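Local coordinates for protein beta-mannosidase (Trichoderma harzianum, PDB 4CVU) that probably hydrolyses terminal beta-mannosidic linkages as a secreted fungal beta-mannosidase of glycoside hydrolase family 2, at residues N405-S410 against W706-I711; G386-P391 against A592-F597. All coordinates share one frame; numbering follows the deposited sequence.

Overall arrangement
Both interactions lie near the middle of the chain, their centres about 11 Å apart, in the (beta/alpha)8 barrel expected for a family 2 glycoside hydrolase. Interaction 2 joins strands 380-389 and 592-595 on the inner side of the barrel wall, near the C-terminal strand ends where family 2 enzymes place the active site. Interaction 1 sits further out, where helix 401-413, the next helix after strand 380-389, meets the loop that follows strand 702-705. That loop ties the two together: Leu708 N is 2.9 Å from Asn388 O, and Trp706 N is 2.8 Å from Phe595 O, both probable hydrogen bonds, while Trp706 CE3 packs 3.3 Å from Asn388 CG. Asp409 of interaction 1 holds a sodium ion.

Interaction 1 of 2, residues N405-S410 against W706-I711; sequences NRLFDS and WQLNDI. With NA (sodium ion), chain B.
Leu407 and Asn709 bring the backbones closest, their CA atoms 8.6 Å apart, where a helical turn in 405-410 faces the irregular chain of 706-711. The contact is small and carried by leucine methyl groups. Leu407, with CG anti to its backbone nitrogen (chi1 180°), reaches out from the helix so that CD2 lies 4.0 Å from CD2 of Leu708, the two side chains meeting at a slant. The other branch of Leu407 ends with CD1 4.2 Å from ND2 of Asn709, an apolar approach to an amide whose nitrogen bonds the carbonyl of Ile390. In the (beta/alpha)8 barrel, this helix links the strands 380-389 and 418-421, and the leucines join the outer helical layer to the loop leaving strand 702-705; Leu708 also rests on Ala387 and Leu389 of strand 380-389. The loop is shaped by a cis peptide before Gln707 and by a nearly straight bond (173°) from Gln707 NE2 to Asn709 O, with the acceptor in the plane of the Gln707 amide. On another side of the helix, Asp409 binds the sodium ion unequally, through OD2 at 2.2 Å and a longer contact from OD1 at 3.0 Å, and a water is a further ligand of the ion; OD2 also bonds Gln919.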
ATOM      1  N   ASN A 405     -19.102  -7.279 -17.925  1.00 35.03           N
ATOM      2  CA  ASN A 405     -20.268  -6.449 -18.199  1.00 36.53           C
ATOM      3  C   ASN A 405     -19.993  -4.934 -18.052  1.00 36.05           C
ATOM      4  O   ASN A 405     -20.357  -4.155 -18.958  1.00 35.45           O
ATOM      5  CB  ASN A 405     -21.492  -6.925 -17.382  1.00 37.69           C
ATOM      6  CG  ASN A 405     -22.264  -8.044 -18.109  1.00 39.55           C
ATOM      7  OD1 ASN A 405     -22.654  -7.873 -19.252  1.00 40.51           O
ATOM      8  ND2 ASN A 405     -22.463  -9.171 -17.453  1.00 40.57           N
ATOM      9  N   ARG A 406     -19.286  -4.529 -16.982  1.00 34.41           N
ATOM     10  CA  ARG A 406     -18.898  -3.115 -16.824  1.00 33.06           C
ATOM     11  C   ARG A 406     -18.023  -2.640 -17.981  1.00 33.04           C
ATOM     12  O   ARG A 406     -18.130  -1.511 -18.451  1.00 31.74           O
ATOM     13  CB  ARG A 406     -18.129  -2.893 -15.532  1.00 34.00           C
ATOM     14  CG  ARG A 406     -19.003  -3.109 -14.279  1.00 34.95           C
ATOM     15  CD  ARG A 406     -18.336  -2.528 -13.046  1.00 33.91           C
ATOM     16  NE  ARG A 406     -17.198  -3.280 -12.548  1.00 34.37           N
ATOM     17  CZ  ARG A 406     -17.282  -4.291 -11.662  1.00 34.97           C
ATOM     18  NH1 ARG A 406     -18.433  -4.730 -11.230  1.00 33.62           N
ATOM     19  NH2 ARG A 406     -16.176  -4.878 -11.216  1.00 35.34           N
ATOM     20  N   LEU A 407     -17.089  -3.500 -18.383  1.00 33.74           N
ATOM     21  CA  LEU A 407     -16.233  -3.177 -19.530  1.00 33.28           C
ATOM     22  C   LEU A 407     -17.069  -3.024 -20.807  1.00 34.82           C
ATOM     23  O   LEU A 407     -16.782  -2.134 -21.656  1.00 35.75           O
ATOM     24  CB  LEU A 407     -15.162  -4.249 -19.700  1.00 33.10           C
ATOM     25  CG  LEU A 407     -14.188  -4.055 -20.865  1.00 32.33           C
ATOM     26  CD1 LEU A 407     -12.845  -4.677 -20.473  1.00 32.29           C
ATOM     27  CD2 LEU A 407     -14.676  -4.698 -22.136  1.00 32.19           C
ATOM     28  N   PHE A 408     -18.038  -3.906 -21.017  1.00 33.84           N
ATOM     29  CA  PHE A 408     -18.874  -3.735 -22.220  1.00 35.53           C
ATOM     30  C   PHE A 408     -19.771  -2.500 -22.154  1.00 35.62           C
ATOM     31  O   PHE A 408     -19.953  -1.842 -23.171  1.00 34.55           O
ATOM     32  CB  PHE A 408     -19.643  -5.002 -22.584  1.00 35.63           C
ATOM     33  CG  PHE A 408     -18.845  -5.928 -23.444  1.00 36.49           C
ATOM     34  CD1 PHE A 408     -18.869  -5.793 -24.840  1.00 36.88           C
ATOM     35  CD2 PHE A 408     -18.042  -6.909 -22.877  1.00 36.62           C
ATOM     36  CE1 PHE A 408     -18.152  -6.681 -25.642  1.00 36.87           C
ATOM     37  CE2 PHE A 408     -17.305  -7.769 -23.672  1.00 37.56           C
ATOM     38  CZ  PHE A 408     -17.347  -7.637 -25.061  1.00 36.82           C
ATOM     39  N   ASP A 409     -20.265  -2.153 -20.966  1.00 33.95           N
ATOM     40  CA  ASP A 409     -20.979  -0.883 -20.822  1.00 34.95           C
ATOM     41  C   ASP A 409     -20.110   0.275 -21.331  1.00 34.10           C
ATOM     42  O   ASP A 409     -20.606   1.144 -21.985  1.00 35.45           O
ATOM     43  CB  ASP A 409     -21.253  -0.499 -19.404  1.00 33.75           C
ATOM     44  CG  ASP A 409     -22.243  -1.411 -18.692  1.00 34.59           C
ATOM     45  OD1 ASP A 409     -23.006  -2.190 -19.271  1.00 34.65           O
ATOM     46  OD2 ASP A 409     -22.302  -1.250 -17.500  1.00 36.69           O
ATOM     47  N   SER A 410     -18.829   0.299 -20.940  1.00 34.95           N
ATOM     48  CA  SER A 410     -17.909   1.395 -21.301  1.00 34.89           C
ATOM     49  C   SER A 410     -17.615   1.411 -22.803  1.00 34.87           C
ATOM     50  O   SER A 410     -17.376   2.472 -23.399  1.00 35.95           O
ATOM     51  CB  SER A 410     -16.592   1.277 -20.499  1.00 34.63           C
ATOM     52  OG  SER A 410     -16.815   1.521 -19.109  1.00 34.98           O
ATOM     53  N   TRP A 706      -5.353   1.793 -30.123  1.00 34.84           N
ATOM     54  CA  TRP A 706      -4.547   0.969 -29.218  1.00 34.25           C
ATOM     55  C   TRP A 706      -4.418   1.736 -27.902  1.00 34.81           C
ATOM     56  O   TRP A 706      -3.792   2.799 -27.885  1.00 32.48           O
ATOM     57  CB  TRP A 706      -3.147   0.660 -29.826  1.00 34.38           C
ATOM     58  CG  TRP A 706      -2.492  -0.318 -28.929  1.00 35.13           C
ATOM     59  CD1 TRP A 706      -1.779  -0.037 -27.825  1.00 35.22           C
ATOM     60  CD2 TRP A 706      -2.661  -1.743 -28.942  1.00 35.58           C
ATOM     61  NE1 TRP A 706      -1.446  -1.171 -27.159  1.00 34.91           N
ATOM     62  CE2 TRP A 706      -1.973  -2.247 -27.829  1.00 35.60           C
ATOM     63  CE3 TRP A 706      -3.288  -2.634 -29.809  1.00 35.28           C
ATOM     64  CZ2 TRP A 706      -1.900  -3.578 -27.553  1.00 35.46           C
ATOM     65  CZ3 TRP A 706      -3.233  -3.981 -29.530  1.00 35.21           C
ATOM     66  CH2 TRP A 706      -2.541  -4.447 -28.399  1.00 35.87           C
ATOM     67  N   GLN A 707      -4.969   1.277 -26.770  1.00 33.62           N
ATOM     68  CA  GLN A 707      -5.642   0.017 -26.554  1.00 33.93           C
ATOM     69  C   GLN A 707      -6.826   0.341 -25.652  1.00 32.56           C
ATOM     70  O   GLN A 707      -6.866   1.415 -25.035  1.00 31.56           O
ATOM     71  CB  GLN A 707      -4.728  -0.989 -25.835  1.00 33.44           C
ATOM     72  CG  GLN A 707      -4.202  -0.505 -24.495  1.00 33.96           C
ATOM     73  CD  GLN A 707      -2.993  -1.261 -23.975  1.00 34.30           C
ATOM     74  OE1 GLN A 707      -1.888  -1.085 -24.469  1.00 34.00           O
ATOM     75  NE2 GLN A 707      -3.193  -2.085 -22.944  1.00 33.11           N
ATOM     76  N   LEU A 708      -7.819  -0.540 -25.619  1.00 32.28           N
ATOM     77  CA  LEU A 708      -9.010  -0.233 -24.867  1.00 33.39           C
ATOM     78  C   LEU A 708      -8.642  -0.176 -23.414  1.00 34.63           C
ATOM     79  O   LEU A 708      -8.980   0.784 -22.718  1.00 36.53           O
ATOM     80  CB  LEU A 708     -10.103  -1.298 -25.088  1.00 33.50           C
ATOM     81  CG  LEU A 708     -11.294  -1.274 -24.083  1.00 32.45           C
ATOM     82  CD1 LEU A 708     -12.184  -0.090 -24.327  1.00 32.82           C
ATOM     83  CD2 LEU A 708     -12.122  -2.503 -24.241  1.00 32.70           C
ATOM     84  N   ASN A 709      -7.961  -1.230 -22.949  1.00 35.02           N
ATOM     85  CA  ASN A 709      -7.994  -1.560 -21.524  1.00 33.78           C
ATOM     86  C   ASN A 709      -6.645  -1.983 -20.935  1.00 34.83           C
ATOM     87  O   ASN A 709      -5.714  -2.299 -21.693  1.00 34.01           O
ATOM     88  CB  ASN A 709      -9.046  -2.643 -21.282  1.00 32.95           C
ATOM     89  CG  ASN A 709      -8.681  -3.963 -21.935  1.00 32.98           C
ATOM     90  OD1 ASN A 709      -8.378  -4.009 -23.127  1.00 32.87           O
ATOM     91  ND2 ASN A 709      -8.708  -5.049 -21.162  1.00 33.73           N
ATOM     92  N   ASP A 710      -6.574  -2.039 -19.589  1.00 33.76           N
ATOM     93  CA  ASP A 710      -5.343  -2.341 -18.838  1.00 34.16           C
ATOM     94  C   ASP A 710      -5.422  -3.691 -18.121  1.00 35.19           C
ATOM     95  O   ASP A 710      -6.475  -4.058 -17.601  1.00 33.04           O
ATOM     96  CB  ASP A 710      -5.047  -1.305 -17.735  1.00 34.34           C
ATOM     97  CG  ASP A 710      -4.217  -0.124 -18.216  1.00 35.01           C
ATOM     98  OD1 ASP A 710      -3.294  -0.302 -19.024  1.00 35.26           O
ATOM     99  OD2 ASP A 710      -4.489   1.018 -17.747  1.00 35.60           O
ATOM    100  N   ILE A 711      -4.287  -4.394 -18.073  1.00 34.12           N
ATOM    101  CA  ILE A 711      -4.157  -5.649 -17.332  1.00 33.69           C
ATOM    102  C   ILE A 711      -3.702  -5.457 -15.877  1.00 34.65           C
ATOM    103  O   ILE A 711      -3.853  -6.366 -15.053  1.00 35.85           O
ATOM    104  CB  ILE A 711      -3.157  -6.571 -18.068  1.00 34.42           C
ATOM    105  CG1 ILE A 711      -3.426  -8.005 -17.752  1.00 34.68           C
ATOM    106  CG2 ILE A 711      -1.733  -6.218 -17.750  1.00 35.49           C
ATOM    107  CD1 ILE A 711      -2.569  -8.984 -18.555  1.00 33.84           C
TER
HETATM  108 NA    NA B1027     -24.082  -2.186 -16.516  1.00 30.64          NA
HETATM  109  O   HOH W   1     -23.147  -2.701 -13.897  1.00 59.06           O

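Interaction 2 of 2, residues G386-P391 against A592-F597; sequences GANLIP and ANEFGF
Strand 380-389 and the weakly bonded strand 592-595 approach each other on the inner side of the (beta/alpha)8 barrel wall, towards the C-terminal ends of the strands, where family 2 enzymes place their active site. Strand 702-705 pairs in parallel with 380-389, and Asn388 reaches past it to the other strand. The backbones stay well apart, with the CA atoms of Asn388 and Glu594 separated by 7.5 Å, and a side chain closes the distance. With CG anti to its own carbonyl carbon (chi1 -71°), Asn388 directs ND2 at the main-chain oxygen of Asn593, forming a hydrogen bond of 3.0 Å. This bond is close to straight at 171°. The acceptor lies in the plane of the Asn388 amide, whereas the nitrogen sits 21° off the carbonyl plane of Asn593. Beside it, Asn388 OD1 passes 4.4 Å from CG of Glu594. The same oxygen accepts a bond from Arg420, which also forms a salt bridge with Glu594, whose other oxygen, OE1, bonds the hydroxyl of Tyr573; Asn388 ND2 has a second acceptor in Tyr705 O. Replacing Asn388 by an alanine is likely to leave the carbonyl of Asn593 without this donor and Arg420 less firmly set against Glu594. With carbonyls at its nitrogen and a guanidinium at its oxygen, the buried amide has its flip determined, consistent with a part in holding Arg420 beside Glu594.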
ATOM      1  N   GLY A 386     -13.840   1.549 -32.754  1.00 33.35           N
ATOM      2  CA  GLY A 386     -13.592   0.888 -31.469  1.00 34.74           C
ATOM      3  C   GLY A 386     -12.126   0.886 -31.102  1.00 34.95           C
ATOM      4  O   GLY A 386     -11.438   1.931 -31.257  1.00 33.28           O
ATOM      5  N   ALA A 387     -11.673  -0.260 -30.566  1.00 33.70           N
ATOM      6  CA  ALA A 387     -10.333  -0.381 -29.933  1.00 33.94           C
ATOM      7  C   ALA A 387      -9.854  -1.831 -29.842  1.00 32.22           C
ATOM      8  O   ALA A 387     -10.585  -2.741 -30.232  1.00 33.43           O
ATOM      9  CB  ALA A 387     -10.320   0.253 -28.551  1.00 33.69           C
ATOM     10  N   ASN A 388      -8.630  -2.028 -29.335  1.00 32.05           N
ATOM     11  CA  ASN A 388      -8.044  -3.361 -29.157  1.00 32.08           C
ATOM     12  C   ASN A 388      -8.255  -3.842 -27.715  1.00 31.58           C
ATOM     13  O   ASN A 388      -7.907  -3.166 -26.779  1.00 31.49           O
ATOM     14  CB  ASN A 388      -6.582  -3.322 -29.456  1.00 32.43           C
ATOM     15  CG  ASN A 388      -6.310  -3.135 -30.965  1.00 32.72           C
ATOM     16  OD1 ASN A 388      -6.007  -4.108 -31.678  1.00 33.55           O
ATOM     17  ND2 ASN A 388      -6.413  -1.931 -31.439  1.00 32.78           N
ATOM     18  N   LEU A 389      -8.857  -4.987 -27.573  1.00 31.57           N
ATOM     19  CA  LEU A 389      -9.110  -5.603 -26.269  1.00 31.21           C
ATOM     20  C   LEU A 389      -7.944  -6.516 -25.937  1.00 31.76           C
ATOM     21  O   LEU A 389      -7.642  -7.461 -26.681  1.00 32.68           O
ATOM     22  CB  LEU A 389     -10.388  -6.413 -26.342  1.00 31.98           C
ATOM     23  CG  LEU A 389     -10.710  -7.212 -25.071  1.00 32.03           C
ATOM     24  CD1 LEU A 389     -11.051  -6.245 -23.963  1.00 32.84           C
ATOM     25  CD2 LEU A 389     -11.849  -8.169 -25.362  1.00 33.13           C
ATOM     26  N   ILE A 390      -7.296  -6.251 -24.814  1.00 30.88           N
ATOM     27  CA  ILE A 390      -6.249  -7.111 -24.284  1.00 30.30           C
ATOM     28  C   ILE A 390      -6.825  -7.845 -23.057  1.00 31.38           C
ATOM     29  O   ILE A 390      -7.904  -7.489 -22.570  1.00 31.30           O
ATOM     30  CB  ILE A 390      -4.972  -6.335 -23.917  1.00 30.15           C
ATOM     31  CG1 ILE A 390      -5.238  -5.365 -22.774  1.00 29.84           C
ATOM     32  CG2 ILE A 390      -4.408  -5.603 -25.147  1.00 30.92           C
ATOM     33  CD1 ILE A 390      -4.089  -5.232 -21.811  1.00 30.92           C
ATOM     34  N   PRO A 391      -6.155  -8.892 -22.591  1.00 32.38           N
ATOM     35  CA  PRO A 391      -6.734  -9.593 -21.421  1.00 33.51           C
ATOM     36  C   PRO A 391      -6.909  -8.637 -20.249  1.00 33.47           C
ATOM     37  O   PRO A 391      -5.975  -7.932 -19.895  1.00 35.07           O
ATOM     38  CB  PRO A 391      -5.698 -10.660 -21.100  1.00 33.11           C
ATOM     39  CG  PRO A 391      -4.955 -10.849 -22.385  1.00 32.86           C
ATOM     40  CD  PRO A 391      -4.912  -9.532 -23.063  1.00 31.75           C
ATOM     41  N   ALA A 592      -7.620   1.719 -39.836  1.00 35.16           N
ATOM     42  CA  ALA A 592      -6.570   1.937 -38.873  1.00 34.13           C
ATOM     43  C   ALA A 592      -6.865   0.983 -37.730  1.00 34.97           C
ATOM     44  O   ALA A 592      -7.824   1.193 -37.013  1.00 35.00           O
ATOM     45  CB  ALA A 592      -6.609   3.378 -38.395  1.00 34.48           C
ATOM     46  N   ASN A 593      -6.097  -0.097 -37.628  1.00 35.56           N
ATOM     47  CA  ASN A 593      -6.374  -1.152 -36.657  1.00 36.62           C
ATOM     48  C   ASN A 593      -5.628  -1.021 -35.339  1.00 35.66           C
ATOM     49  O   ASN A 593      -5.948  -1.737 -34.369  1.00 38.12           O
ATOM     50  CB  ASN A 593      -6.125  -2.530 -37.288  1.00 36.65           C
ATOM     51  CG  ASN A 593      -4.670  -2.924 -37.319  1.00 36.28           C
ATOM     52  OD1 ASN A 593      -3.813  -2.123 -37.609  1.00 38.61           O
ATOM     53  ND2 ASN A 593      -4.393  -4.204 -37.064  1.00 37.16           N
ATOM     54  N   GLU A 594      -4.635  -0.122 -35.337  1.00 36.86           N
ATOM     55  CA  GLU A 594      -3.729   0.158 -34.195  1.00 37.16           C
ATOM     56  C   GLU A 594      -3.146   1.553 -34.250  1.00 36.90           C
ATOM     57  O   GLU A 594      -2.539   1.956 -35.260  1.00 37.40           O
ATOM     58  CB  GLU A 594      -2.503  -0.767 -34.199  1.00 36.66           C
ATOM     59  CG  GLU A 594      -2.733  -2.211 -33.913  1.00 38.57           C
ATOM     60  CD  GLU A 594      -1.465  -2.987 -33.560  1.00 34.98           C
ATOM     61  OE1 GLU A 594      -0.545  -2.406 -32.960  1.00 35.47           O
ATOM     62  OE2 GLU A 594      -1.408  -4.242 -33.793  1.00 38.75           O
ATOM     63  N   PHE A 595      -3.260   2.270 -33.141  1.00 37.46           N
ATOM     64  CA  PHE A 595      -2.557   3.558 -32.982  1.00 37.86           C
ATOM     65  C   PHE A 595      -2.622   4.043 -31.554  1.00 35.91           C
ATOM     66  O   PHE A 595      -3.626   3.821 -30.854  1.00 40.36           O
ATOM     67  CB  PHE A 595      -3.096   4.628 -33.938  1.00 37.57           C
ATOM     68  CG  PHE A 595      -4.579   4.864 -33.817  1.00 37.61           C
ATOM     69  CD1 PHE A 595      -5.497   4.031 -34.481  1.00 37.02           C
ATOM     70  CD2 PHE A 595      -5.066   5.930 -33.070  1.00 38.39           C
ATOM     71  CE1 PHE A 595      -6.865   4.263 -34.375  1.00 37.63           C
ATOM     72  CE2 PHE A 595      -6.436   6.160 -32.955  1.00 37.70           C
ATOM     73  CZ  PHE A 595      -7.328   5.340 -33.622  1.00 38.69           C
ATOM     74  N   GLY A 596      -1.539   4.667 -31.095  1.00 35.74           N
ATOM     75  CA  GLY A 596      -1.525   5.212 -29.714  1.00 34.36           C
ATOM     76  C   GLY A 596      -0.240   5.807 -29.184  1.00 32.99           C
ATOM     77  O   GLY A 596       0.757   5.957 -29.913  1.00 34.90           O
ATOM     78  N   PHE A 597      -0.324   6.235 -27.920  1.00 31.48           N
ATOM     79  CA  PHE A 597       0.736   6.875 -27.135  1.00 29.90           C
ATOM     80  C   PHE A 597       0.377   6.466 -25.687  1.00 29.42           C
ATOM     81  O   PHE A 597      -0.805   6.388 -25.420  1.00 29.10           O
ATOM     82  CB  PHE A 597       0.614   8.366 -27.250  1.00 31.48           C
ATOM     83  CG  PHE A 597       1.885   9.122 -26.968  1.00 31.72           C
ATOM     84  CD1 PHE A 597       2.210   9.526 -25.720  1.00 32.31           C
ATOM     85  CD2 PHE A 597       2.768   9.418 -28.022  1.00 32.38           C
ATOM     86  CE1 PHE A 597       3.383  10.212 -25.464  1.00 32.37           C
ATOM     87  CE2 PHE A 597       3.909  10.106 -27.795  1.00 32.64           C
ATOM     88  CZ  PHE A 597       4.242  10.518 -26.533  1.00 33.58           C
TER